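Local structure of aldose-aldose oxidoreductase (Caulobacter crescentus, 5A04) at residues 99-104 with 126-131; 154-159 with 234-239; 163-168 with 241-246. The protein probably catalyses the oxidation of one aldose coupled to the reduction of another, with NADP(H) as the bound cofactor. All blocks are in the same frame, centred on the assembly; numbering follows the deposited sequence.

How the contacts relate
The three contacts illustrate how the pairing of two segments changes its chemistry with its place in a fold. Contact 1, in the Rossmann domain, is the most central, a buried parallel strand pair whose far end turns polar where cofactor and glucose bind. Contacts 2 and 3, in the C-terminal domain, are also largely buried but lie farther from the chain centre and against the second subunit. They follow the same strands, 156-162 and 236-242: contact 2 joins their beginnings by regular backbone bonds, contact 3 the irregular segments where they run out, by two tilted backbone bonds, aromatic packing and an asparagine amide. Contacts 1 and 3 approach the glucose from different domains, their centres about 25 Å apart.

Contact 1: residues 99-104 with 126-131; sequences HVMCEK and KLMIGY. With NDP (NADPH dihydro-nicotinamide-adenine-dinucleotide phosphate), chain G; BGC (beta-D-glucopyranose), chain H.
Met101 and Met128 lie side by side on one face of two parallel strands, 99-102 and 127-129, which helix 110-123 connects in a beta-alpha-beta unit of the Rossmann fold. This is the tight part. The Met101 chain, its CG anti to the backbone N (chi1 -179°), then folds twice and brings SD to 3.8 Å from Met128 CG; Leu300 of helix 292-306 covers both. On the other face Leu127 CD1 reaches 3.8 Å from Val100 CG1, and Ile129 CD1 lies 4.0 Å from Cys102 CB; Val100 and Cys102 touch Thr90 of helix 86-95. Backbone bonds alternate between the strands (Cys102 N to Met128 O, 2.8 Å).

The outer end is partly exposed. His99 ND1 still accepts a nearly straight bond from Lys126 N (2.8 Å), but beyond it the lysine chain leads away. At the opposite end lies the ligand pocket. Glu103, its OE2 bonded to Tyr78, takes N7N of the NADPH amide on OE1 at 2.9 Å. Lys104 O accepts from O2D of the nicotinamide ribose, and the lysine chain bends away from 126-131, where NZ, also bonded to Asp185 O and O2D, donates to glucose O1 at 2.6 Å.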
loop_
_atom_site.group_PDB
_atom_site.type_symbol
_atom_site.label_atom_id
_atom_site.label_comp_id
_atom_site.label_asym_id
_atom_site.label_seq_id
_atom_site.Cartn_x
_atom_site.Cartn_y
_atom_site.Cartn_z
ATOM N N HIS A 99 -3.465 7.268 38.349
ATOM C CA HIS A 99 -3.182 7.576 36.956
ATOM C C HIS A 99 -3.383 6.304 36.158
ATOM O O HIS A 99 -3.343 5.219 36.716
ATOM C CB HIS A 99 -1.757 8.092 36.797
ATOM C CG HIS A 99 -1.458 9.290 37.646
ATOM N ND1 HIS A 99 -1.736 10.575 37.236
ATOM C CD2 HIS A 99 -0.893 9.396 38.871
ATOM C CE1 HIS A 99 -1.348 11.426 38.172
ATOM N NE2 HIS A 99 -0.834 10.736 39.176
ATOM N N VAL A 100 -3.601 6.422 34.850
ATOM C CA VAL A 100 -3.943 5.240 34.061
ATOM C C VAL A 100 -3.127 5.149 32.778
ATOM O O VAL A 100 -3.034 6.113 32.035
ATOM C CB VAL A 100 -5.437 5.237 33.683
ATOM C CG1 VAL A 100 -5.750 4.052 32.760
ATOM C CG2 VAL A 100 -6.290 5.168 34.937
ATOM N N MET A 101 -2.528 3.983 32.559
ATOM C CA MET A 101 -2.037 3.568 31.255
ATOM C C MET A 101 -3.067 2.589 30.709
ATOM O O MET A 101 -3.410 1.612 31.368
ATOM C CB MET A 101 -0.655 2.902 31.363
ATOM C CG MET A 101 -0.077 2.474 30.034
ATOM S SD MET A 101 0.839 3.796 29.228
ATOM C CE MET A 101 2.342 3.785 30.219
ATOM N N CYS A 102 -3.585 2.860 29.520
ATOM C CA CYS A 102 -4.596 1.986 28.930
ATOM C C CYS A 102 -4.113 1.463 27.579
ATOM O O CYS A 102 -3.626 2.231 26.754
ATOM C CB CYS A 102 -5.921 2.737 28.756
ATOM S SG CYS A 102 -7.252 1.654 28.180
ATOM N N GLU A 103 -4.243 0.164 27.345
ATOM C CA GLU A 103 -3.813 -0.383 26.064
ATOM C C GLU A 103 -4.682 0.114 24.911
ATOM O O GLU A 103 -5.801 0.561 25.115
ATOM C CB GLU A 103 -3.817 -1.918 26.098
ATOM C CG GLU A 103 -2.411 -2.485 26.297
ATOM C CD GLU A 103 -1.419 -1.834 25.365
ATOM O OE1 GLU A 103 -1.702 -1.786 24.146
ATOM O OE2 GLU A 103 -0.377 -1.335 25.844
ATOM N N LYS A 104 -4.140 0.044 23.698
ATOM C CA LYS A 104 -4.922 0.283 22.493
ATOM C C LYS A 104 -5.745 -0.948 22.149
ATOM O O LYS A 104 -5.451 -2.044 22.622
ATOM C CB LYS A 104 -4.016 0.663 21.309
ATOM C CG LYS A 104 -2.673 -0.104 21.191
ATOM C CD LYS A 104 -2.808 -1.625 21.012
ATOM C CE LYS A 104 -3.592 -2.026 19.767
ATOM N NZ LYS A 104 -3.749 -3.515 19.700
ATOM N N LYS A 126 -3.585 11.516 35.295
ATOM C CA LYS A 126 -3.170 11.457 33.903
ATOM C C LYS A 126 -3.618 10.165 33.235
ATOM O O LYS A 126 -3.804 9.134 33.894
ATOM C CB LYS A 126 -1.653 11.617 33.807
ATOM C CG LYS A 126 -1.213 13.012 34.217
ATOM C CD LYS A 126 0.285 13.209 34.075
ATOM C CE LYS A 126 0.703 14.535 34.706
ATOM N NZ LYS A 126 -0.023 15.677 34.088
ATOM N N LEU A 127 -3.793 10.241 31.922
ATOM C CA LEU A 127 -4.238 9.113 31.109
ATOM C C LEU A 127 -3.341 9.000 29.889
ATOM O O LEU A 127 -3.157 9.974 29.156
ATOM C CB LEU A 127 -5.699 9.300 30.680
ATOM C CG LEU A 127 -6.326 8.300 29.703
ATOM C CD1 LEU A 127 -6.274 6.857 30.239
ATOM C CD2 LEU A 127 -7.784 8.735 29.408
ATOM N N MET A 128 -2.766 7.822 29.683
ATOM C CA MET A 128 -1.895 7.590 28.545
ATOM C C MET A 128 -2.309 6.298 27.859
ATOM O O MET A 128 -2.683 5.334 28.528
ATOM C CB MET A 128 -0.431 7.514 28.997
ATOM C CG MET A 128 0.532 7.280 27.856
ATOM S SD MET A 128 2.229 7.227 28.487
ATOM C CE MET A 128 3.069 6.420 27.125
ATOM N N ILE A 129 -2.271 6.290 26.527
ATOM C CA ILE A 129 -2.589 5.098 25.750
ATOM C C ILE A 129 -1.289 4.415 25.304
ATOM O O ILE A 129 -0.303 5.082 24.988
ATOM C CB ILE A 129 -3.459 5.450 24.522
ATOM C CG1 ILE A 129 -4.652 6.310 24.960
ATOM C CG2 ILE A 129 -3.897 4.186 23.762
ATOM C CD1 ILE A 129 -5.556 5.666 26.015
ATOM N N GLY A 130 -1.307 3.092 25.260
ATOM C CA GLY A 130 -0.095 2.320 25.034
ATOM C C GLY A 130 0.375 2.262 23.592
ATOM O O GLY A 130 0.508 1.175 23.024
ATOM N N TYR A 131 0.651 3.420 23.001
ATOM C CA TYR A 131 1.223 3.454 21.655
ATOM C C TYR A 131 2.752 3.381 21.725
ATOM O O TYR A 131 3.456 4.372 21.511
ATOM C CB TYR A 131 0.768 4.713 20.906
ATOM C CG TYR A 131 -0.723 4.737 20.553
ATOM C CD1 TYR A 131 -1.277 3.784 19.701
ATOM C CD2 TYR A 131 -1.558 5.733 21.049
ATOM C CE1 TYR A 131 -2.642 3.815 19.364
ATOM C CE2 TYR A 131 -2.921 5.773 20.706
ATOM C CZ TYR A 131 -3.441 4.814 19.866
ATOM O OH TYR A 131 -4.770 4.855 19.522
HETATM P PA NDP G . -5.170 -11.948 26.485
HETATM O O1A NDP G . -6.450 -12.619 26.130
HETATM O O2A NDP G . -3.878 -12.681 26.255
HETATM O O5B NDP G . -5.195 -11.459 28.055
HETATM C C5B NDP G . -6.393 -10.779 28.303
HETATM C C4B NDP G . -6.550 -10.795 29.830
HETATM O O4B NDP G . -7.565 -9.879 30.247
HETATM C C3B NDP G . -6.992 -12.203 30.294
HETATM O O3B NDP G . -5.897 -13.040 30.493
HETATM C C2B NDP G . -7.590 -11.872 31.668
HETATM O O2B NDP G . -6.676 -11.706 32.586
HETATM C C1B NDP G . -8.187 -10.426 31.393
HETATM N N9A NDP G . -9.640 -10.448 31.208
HETATM C C8A NDP G . -10.591 -9.790 31.982
HETATM N N7A NDP G . -11.854 -10.026 31.577
HETATM C C5A NDP G . -11.714 -10.883 30.482
HETATM C C6A NDP G . -12.657 -11.482 29.626
HETATM N N6A NDP G . -14.003 -11.252 29.806
HETATM N N1A NDP G . -12.272 -12.301 28.599
HETATM C C2A NDP G . -10.904 -12.482 28.481
HETATM N N3A NDP G . -9.899 -11.979 29.206
HETATM C C4A NDP G . -10.336 -11.166 30.231
HETATM O O3 NDP G . -5.253 -10.595 25.527
HETATM P PN NDP G . -3.848 -9.827 25.230
HETATM O O1N NDP G . -3.043 -9.586 26.441
HETATM O O2N NDP G . -3.271 -10.163 23.873
HETATM O O5D NDP G . -4.508 -8.244 24.842
HETATM C C5D NDP G . -5.068 -7.592 25.949
HETATM C C4D NDP G . -5.075 -6.072 25.624
HETATM O O4D NDP G . -3.714 -5.669 25.279
HETATM C C3D NDP G . -5.947 -5.752 24.353
HETATM O O3D NDP G . -6.567 -4.461 24.502
HETATM C C2D NDP G . -4.923 -5.683 23.229
HETATM O O2D NDP G . -5.305 -4.777 22.208
HETATM C C1D NDP G . -3.697 -5.080 23.999
HETATM N N1N NDP G . -2.444 -5.505 23.370
HETATM C C2N NDP G . -1.493 -4.561 23.014
HETATM C C3N NDP G . -0.320 -4.976 22.452
HETATM C C7N NDP G . 0.684 -3.984 22.070
HETATM O O7N NDP G . 1.694 -4.287 21.407
HETATM N N7N NDP G . 0.513 -2.661 22.468
HETATM C C4N NDP G . -0.015 -6.413 22.203
HETATM C C5N NDP G . -1.102 -7.328 22.577
HETATM C C6N NDP G . -2.227 -6.880 23.130
HETATM P P2B NDP G . -6.988 -12.340 34.157
HETATM O O1X NDP G . -8.331 -11.708 34.447
HETATM O O2X NDP G . -6.992 -13.802 33.831
HETATM O O3X NDP G . -5.801 -11.814 34.960
HETATM C C2 BGC H . -2.136 -6.587 18.853
HETATM C C3 BGC H . -1.673 -8.046 18.735
HETATM C C4 BGC H . -0.572 -8.158 17.722
HETATM C C5 BGC H . 0.541 -7.162 18.003
HETATM C C6 BGC H . 1.535 -7.158 16.813
HETATM C C1 BGC H . -0.944 -5.807 19.185
HETATM O O1 BGC H . -1.311 -4.454 19.452
HETATM O O2 BGC H . -3.126 -6.500 19.871
HETATM O O3 BGC H . -2.802 -8.812 18.345
HETATM O O4 BGC H . -0.052 -9.479 17.733
HETATM O O5 BGC H . 0.024 -5.857 18.132
HETATM O O6 BGC H . 2.695 -6.378 17.129
#

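Contact 2: residues 154-159 with 234-239; sequences VRTVVT and GATANC
Thr236 and Arg155 meet where two parallel strands begin, and the contact is chiefly one of backbone hydrogen bonds. Val157 N donates to Thr236 O, Asn238 N to Val157 O at 2.9 Å, and Thr159 N to Asn238 O at 3.0 Å, the short strand axes lying 11° apart. At the start of this series Arg155 O is gripped twice by one residue. Thr236 OG1 donates to it in the carbonyl plane at 2.9 Å, and Thr236 N comes from above that plane at the same distance. The hydroxyl can do so because OG1 stands between the backbone N and the carbonyl carbon (chi1 64°). A valine in place of Thr236 would probably leave Arg155 O with the amide alone of these two donors and the start of the strand less firmly fixed.

Van der Waals contacts are modest. Thr156 CG2 rests 3.6 Å from Thr236 OG1, the two threonines pointing the same way, while on the opposite face Val157 CB and Ala237 CB make an apolar pair at 3.9 Å. Further along that face Thr159 CG2 meets Cys239 SG at 3.7 Å, near Ser190 of helix 182-198.

The charged and amide groups find their partners beyond the two segments. Arg155 NH2 forms a salt bridge with Asp223 of the second subunit, and Asn238 OD1 accepts from Gln228 of the same chain. On its other side strand 156-162 pairs with strand 247-254, where Arg155 and Thr156 both face Ser253 in a classic beta bulge. Every other neighbouring pair in this sheet of the C-terminal domain is antiparallel; strands 156-162 and 236-242 make its one parallel step.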
loop_
_atom_site.group_PDB
_atom_site.type_symbol
_atom_site.label_atom_id
_atom_site.label_comp_id
_atom_site.label_asym_id
_atom_site.label_seq_id
_atom_site.Cartn_x
_atom_site.Cartn_y
_atom_site.Cartn_z
ATOM N N VAL A 154 5.263 15.509 2.881
ATOM C CA VAL A 154 4.772 14.142 2.751
ATOM C C VAL A 154 3.706 14.063 1.659
ATOM O O VAL A 154 2.736 14.810 1.690
ATOM C CB VAL A 154 4.170 13.616 4.053
ATOM C CG1 VAL A 154 3.530 12.242 3.812
ATOM C CG2 VAL A 154 5.247 13.539 5.131
ATOM N N ARG A 155 3.887 13.154 0.706
ATOM C CA ARG A 155 2.889 12.954 -0.338
ATOM C C ARG A 155 2.128 11.643 -0.128
ATOM O O ARG A 155 0.904 11.603 -0.255
ATOM C CB ARG A 155 3.544 12.972 -1.725
ATOM C CG ARG A 155 4.317 14.254 -2.051
ATOM C CD ARG A 155 3.384 15.462 -2.196
ATOM N NE ARG A 155 2.476 15.300 -3.333
ATOM C CZ ARG A 155 1.174 15.553 -3.291
ATOM N NH1 ARG A 155 0.626 15.975 -2.160
ATOM N NH2 ARG A 155 0.421 15.375 -4.377
ATOM N N THR A 156 2.844 10.564 0.190
ATOM C CA THR A 156 2.178 9.279 0.413
ATOM C C THR A 156 2.683 8.556 1.659
ATOM O O THR A 156 3.865 8.621 2.004
ATOM C CB THR A 156 2.343 8.308 -0.793
ATOM O OG1 THR A 156 3.731 7.994 -0.981
ATOM C CG2 THR A 156 1.793 8.916 -2.082
ATOM N N VAL A 157 1.762 7.884 2.335
ATOM C CA VAL A 157 2.092 6.916 3.367
ATOM C C VAL A 157 1.423 5.622 2.958
ATOM O O VAL A 157 0.200 5.588 2.777
ATOM C CB VAL A 157 1.591 7.317 4.761
ATOM C CG1 VAL A 157 1.939 6.220 5.765
ATOM C CG2 VAL A 157 2.210 8.637 5.193
ATOM N N VAL A 158 2.204 4.563 2.783
ATOM C CA VAL A 158 1.623 3.268 2.459
ATOM C C VAL A 158 1.979 2.318 3.592
ATOM O O VAL A 158 3.159 2.031 3.817
ATOM C CB VAL A 158 2.132 2.721 1.097
ATOM C CG1 VAL A 158 1.642 1.295 0.857
ATOM C CG2 VAL A 158 1.680 3.638 -0.053
ATOM N N THR A 159 0.967 1.856 4.320
ATOM C CA THR A 159 1.226 1.090 5.533
ATOM C C THR A 159 0.250 -0.075 5.664
ATOM O O THR A 159 -0.967 0.069 5.463
ATOM C CB THR A 159 1.188 2.013 6.799
ATOM O OG1 THR A 159 1.381 1.232 7.984
ATOM C CG2 THR A 159 -0.151 2.787 6.916
ATOM N N GLY A 234 -2.546 17.820 1.772
ATOM C CA GLY A 234 -2.578 17.100 0.515
ATOM C C GLY A 234 -1.916 15.735 0.612
ATOM O O GLY A 234 -2.001 14.942 -0.321
ATOM N N ALA A 235 -1.254 15.455 1.735
ATOM C CA ALA A 235 -0.712 14.113 1.976
ATOM C C ALA A 235 -1.820 13.053 1.899
ATOM O O ALA A 235 -2.963 13.302 2.281
ATOM C CB ALA A 235 -0.011 14.048 3.343
ATOM N N THR A 236 -1.460 11.868 1.416
ATOM C CA THR A 236 -2.400 10.758 1.283
ATOM C C THR A 236 -1.869 9.523 2.002
ATOM O O THR A 236 -0.658 9.371 2.174
ATOM C CB THR A 236 -2.646 10.397 -0.202
ATOM O OG1 THR A 236 -1.419 9.927 -0.782
ATOM C CG2 THR A 236 -3.122 11.624 -0.980
ATOM N N ALA A 237 -2.763 8.632 2.420
ATOM C CA ALA A 237 -2.319 7.340 2.939
ATOM C C ALA A 237 -3.194 6.215 2.402
ATOM O O ALA A 237 -4.416 6.352 2.292
ATOM C CB ALA A 237 -2.311 7.325 4.477
ATOM N N ASN A 238 -2.538 5.119 2.029
ATOM C CA ASN A 238 -3.188 3.850 1.684
ATOM C C ASN A 238 -2.850 2.863 2.779
ATOM O O ASN A 238 -1.661 2.585 2.990
ATOM C CB ASN A 238 -2.664 3.268 0.367
ATOM C CG ASN A 238 -3.481 3.657 -0.843
ATOM O OD1 ASN A 238 -4.459 4.406 -0.759
ATOM N ND2 ASN A 238 -3.057 3.151 -2.001
ATOM N N CYS A 239 -3.869 2.312 3.432
ATOM C CA CYS A 239 -3.675 1.483 4.617
ATOM C C CYS A 239 -4.336 0.120 4.497
ATOM O O CYS A 239 -5.498 0.013 4.081
ATOM C CB CYS A 239 -4.231 2.209 5.846
ATOM S SG CYS A 239 -3.547 3.877 6.125
#

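Contact 3: residues 163-168 with 241-246; sequences FTIGDP and SAYSVN. With SO4 (sulfate ion), chain J.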
loop_
_atom_site.group_PDB
_atom_site.type_symbol
_atom_site.label_atom_id
_atom_site.label_comp_id
_atom_site.label_asym_id
_atom_site.label_seq_id
_atom_site.Cartn_x
_atom_site.Cartn_y
_atom_site.Cartn_z
ATOM N N PHE A 163 -2.182 -9.833 10.814
ATOM C CA PHE A 163 -1.606 -11.140 11.109
ATOM C C PHE A 163 -2.678 -12.191 10.889
ATOM O O PHE A 163 -3.865 -11.885 10.846
ATOM C CB PHE A 163 -1.020 -11.214 12.527
ATOM C CG PHE A 163 -2.044 -11.175 13.638
ATOM C CD1 PHE A 163 -2.538 -9.966 14.107
ATOM C CD2 PHE A 163 -2.466 -12.353 14.248
ATOM C CE1 PHE A 163 -3.460 -9.937 15.146
ATOM C CE2 PHE A 163 -3.394 -12.331 15.286
ATOM C CZ PHE A 163 -3.885 -11.122 15.732
ATOM N N THR A 164 -2.251 -13.429 10.707
ATOM C CA THR A 164 -3.188 -14.508 10.466
ATOM C C THR A 164 -3.711 -15.005 11.793
ATOM O O THR A 164 -3.073 -15.822 12.449
ATOM C CB THR A 164 -2.516 -15.654 9.689
ATOM O OG1 THR A 164 -1.251 -15.948 10.297
ATOM C CG2 THR A 164 -2.265 -15.228 8.265
ATOM N N ILE A 165 -4.869 -14.496 12.204
ATOM C CA ILE A 165 -5.395 -14.823 13.521
ATOM C C ILE A 165 -5.872 -16.284 13.550
ATOM O O ILE A 165 -6.252 -16.840 12.521
ATOM C CB ILE A 165 -6.532 -13.841 13.911
ATOM C CG1 ILE A 165 -6.799 -13.893 15.424
ATOM C CG2 ILE A 165 -7.778 -14.070 13.060
ATOM C CD1 ILE A 165 -7.652 -12.722 15.922
ATOM N N GLY A 166 -5.820 -16.910 14.724
ATOM C CA GLY A 166 -6.075 -18.341 14.817
ATOM C C GLY A 166 -7.401 -18.765 15.426
ATOM O O GLY A 166 -8.421 -18.852 14.735
ATOM N N ASP A 167 -7.380 -19.035 16.730
ATOM C CA ASP A 167 -8.519 -19.623 17.444
ATOM C C ASP A 167 -9.795 -18.787 17.327
ATOM O O ASP A 167 -9.852 -17.683 17.852
ATOM C CB ASP A 167 -8.145 -19.795 18.922
ATOM C CG ASP A 167 -9.197 -20.547 19.729
ATOM O OD1 ASP A 167 -10.303 -20.817 19.217
ATOM O OD2 ASP A 167 -8.903 -20.873 20.896
ATOM N N PRO A 168 -10.843 -19.333 16.684
ATOM C CA PRO A 168 -12.092 -18.590 16.497
ATOM C C PRO A 168 -12.792 -18.205 17.809
ATOM O O PRO A 168 -13.628 -17.304 17.802
ATOM C CB PRO A 168 -12.967 -19.565 15.692
ATOM C CG PRO A 168 -12.018 -20.519 15.069
ATOM C CD PRO A 168 -10.892 -20.662 16.050
ATOM N N SER A 241 -5.550 -3.226 6.784
ATOM C CA SER A 241 -5.838 -3.860 8.075
ATOM C C SER A 241 -6.369 -5.258 7.792
ATOM O O SER A 241 -7.349 -5.392 7.052
ATOM C CB SER A 241 -6.882 -3.049 8.861
ATOM O OG SER A 241 -7.202 -3.694 10.081
ATOM N N ALA A 242 -5.745 -6.301 8.353
ATOM C CA ALA A 242 -6.141 -7.656 7.974
ATOM C C ALA A 242 -5.956 -8.679 9.098
ATOM O O ALA A 242 -5.056 -8.559 9.927
ATOM C CB ALA A 242 -5.348 -8.102 6.732
ATOM N N TYR A 243 -6.813 -9.691 9.092
ATOM C CA TYR A 243 -6.705 -10.817 10.007
ATOM C C TYR A 243 -6.393 -12.117 9.248
ATOM O O TYR A 243 -6.429 -13.201 9.831
ATOM C CB TYR A 243 -8.006 -10.982 10.803
ATOM C CG TYR A 243 -8.040 -10.362 12.196
ATOM C CD1 TYR A 243 -6.879 -10.010 12.871
ATOM C CD2 TYR A 243 -9.257 -10.163 12.845
ATOM C CE1 TYR A 243 -6.930 -9.477 14.157
ATOM C CE2 TYR A 243 -9.319 -9.636 14.123
ATOM C CZ TYR A 243 -8.161 -9.291 14.779
ATOM O OH TYR A 243 -8.251 -8.776 16.053
ATOM N N SER A 244 -6.130 -12.018 7.948
ATOM C CA SER A 244 -5.887 -13.216 7.133
ATOM C C SER A 244 -4.564 -13.171 6.360
ATOM O O SER A 244 -4.277 -14.074 5.576
ATOM C CB SER A 244 -7.054 -13.455 6.157
ATOM O OG SER A 244 -7.258 -12.351 5.280
ATOM N N VAL A 245 -3.761 -12.134 6.574
ATOM C CA VAL A 245 -2.392 -12.101 6.039
ATOM C C VAL A 245 -1.449 -11.526 7.079
ATOM O O VAL A 245 -1.882 -10.851 8.006
ATOM C CB VAL A 245 -2.259 -11.256 4.745
ATOM C CG1 VAL A 245 -3.118 -11.814 3.629
ATOM C CG2 VAL A 245 -2.595 -9.791 5.008
ATOM N N ASN A 246 -0.155 -11.781 6.918
ATOM C CA ASN A 246 0.841 -11.168 7.792
ATOM C C ASN A 246 1.560 -10.004 7.115
ATOM O O ASN A 246 2.142 -10.153 6.040
ATOM C CB ASN A 246 1.868 -12.207 8.248
ATOM C CG ASN A 246 1.244 -13.293 9.093
ATOM O OD1 ASN A 246 0.754 -13.031 10.195
ATOM N ND2 ASN A 246 1.256 -14.520 8.583
HETATM S S SO4 J . -3.801 -17.231 17.744
HETATM O O1 SO4 J . -4.584 -16.107 17.226
HETATM O O2 SO4 J . -2.924 -17.725 16.677
HETATM O O3 SO4 J . -2.991 -16.768 18.868
HETATM O O4 SO4 J . -4.687 -18.316 18.185
HETATM O O HOH W 1 1.007 -14.552 12.529
HETATM O O HOH W 2 1.015 -17.555 9.523
#
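Phe163 and Ile165 continue past the end of strand 156-162 without regular structure, their amides donating to Ala242 O (3.3 Å) and Tyr243 O (3.1 Å), each from above the carbonyl plane. Regular strand pairing is thereby replaced by two tilted bonds, and side chains carry much of the remaining contact.

Tyr243 is gripped by two of them. It turns an edge toward the face of Phe163 in an offset edge-to-face pair, with ring planes at 76° and centroids 5.4 Å apart. The nearest carbons are CE1 of Tyr243 and CE1 of Phe163, at 3.6 Å. Over one face of the tyrosine lies Ile165 CD1, 3.8 Å from the ring centroid in a CH-pi contact. The extended CB-CG1-CD1 arm of the isoleucine (chi2 166°) carries this methyl out over the ring, while its CG2 branch sits by the root of the ring, 3.8 Å from Tyr243 CG. These contacts from two directions are likely to restrict how the tyrosine ring can tilt.

The other end is polar and wetter. Asn246 turns its amide back to the first segment, and OD1 accepts from Thr164 N at 3.1 Å, the donor again lying above the carbonyl plane. One water donates to Asn246 OD1; a second accepts from ND2 and also bonds Thr164 OG1, bridging the two side chains. Beyond Ile165, the amides of Gly166 and Asp167 hold a sulfate, probably from the crystallisation liquor.

Thr164 also packs on Pro255 of the second subunit, while the Phe163 side chain touches the bound glucose and Asp185. Phe163 thus forms part of the wall of the sugar pocket, with Tyr243 packed against it, where two parallel strands of the C-terminal domain pass into loops.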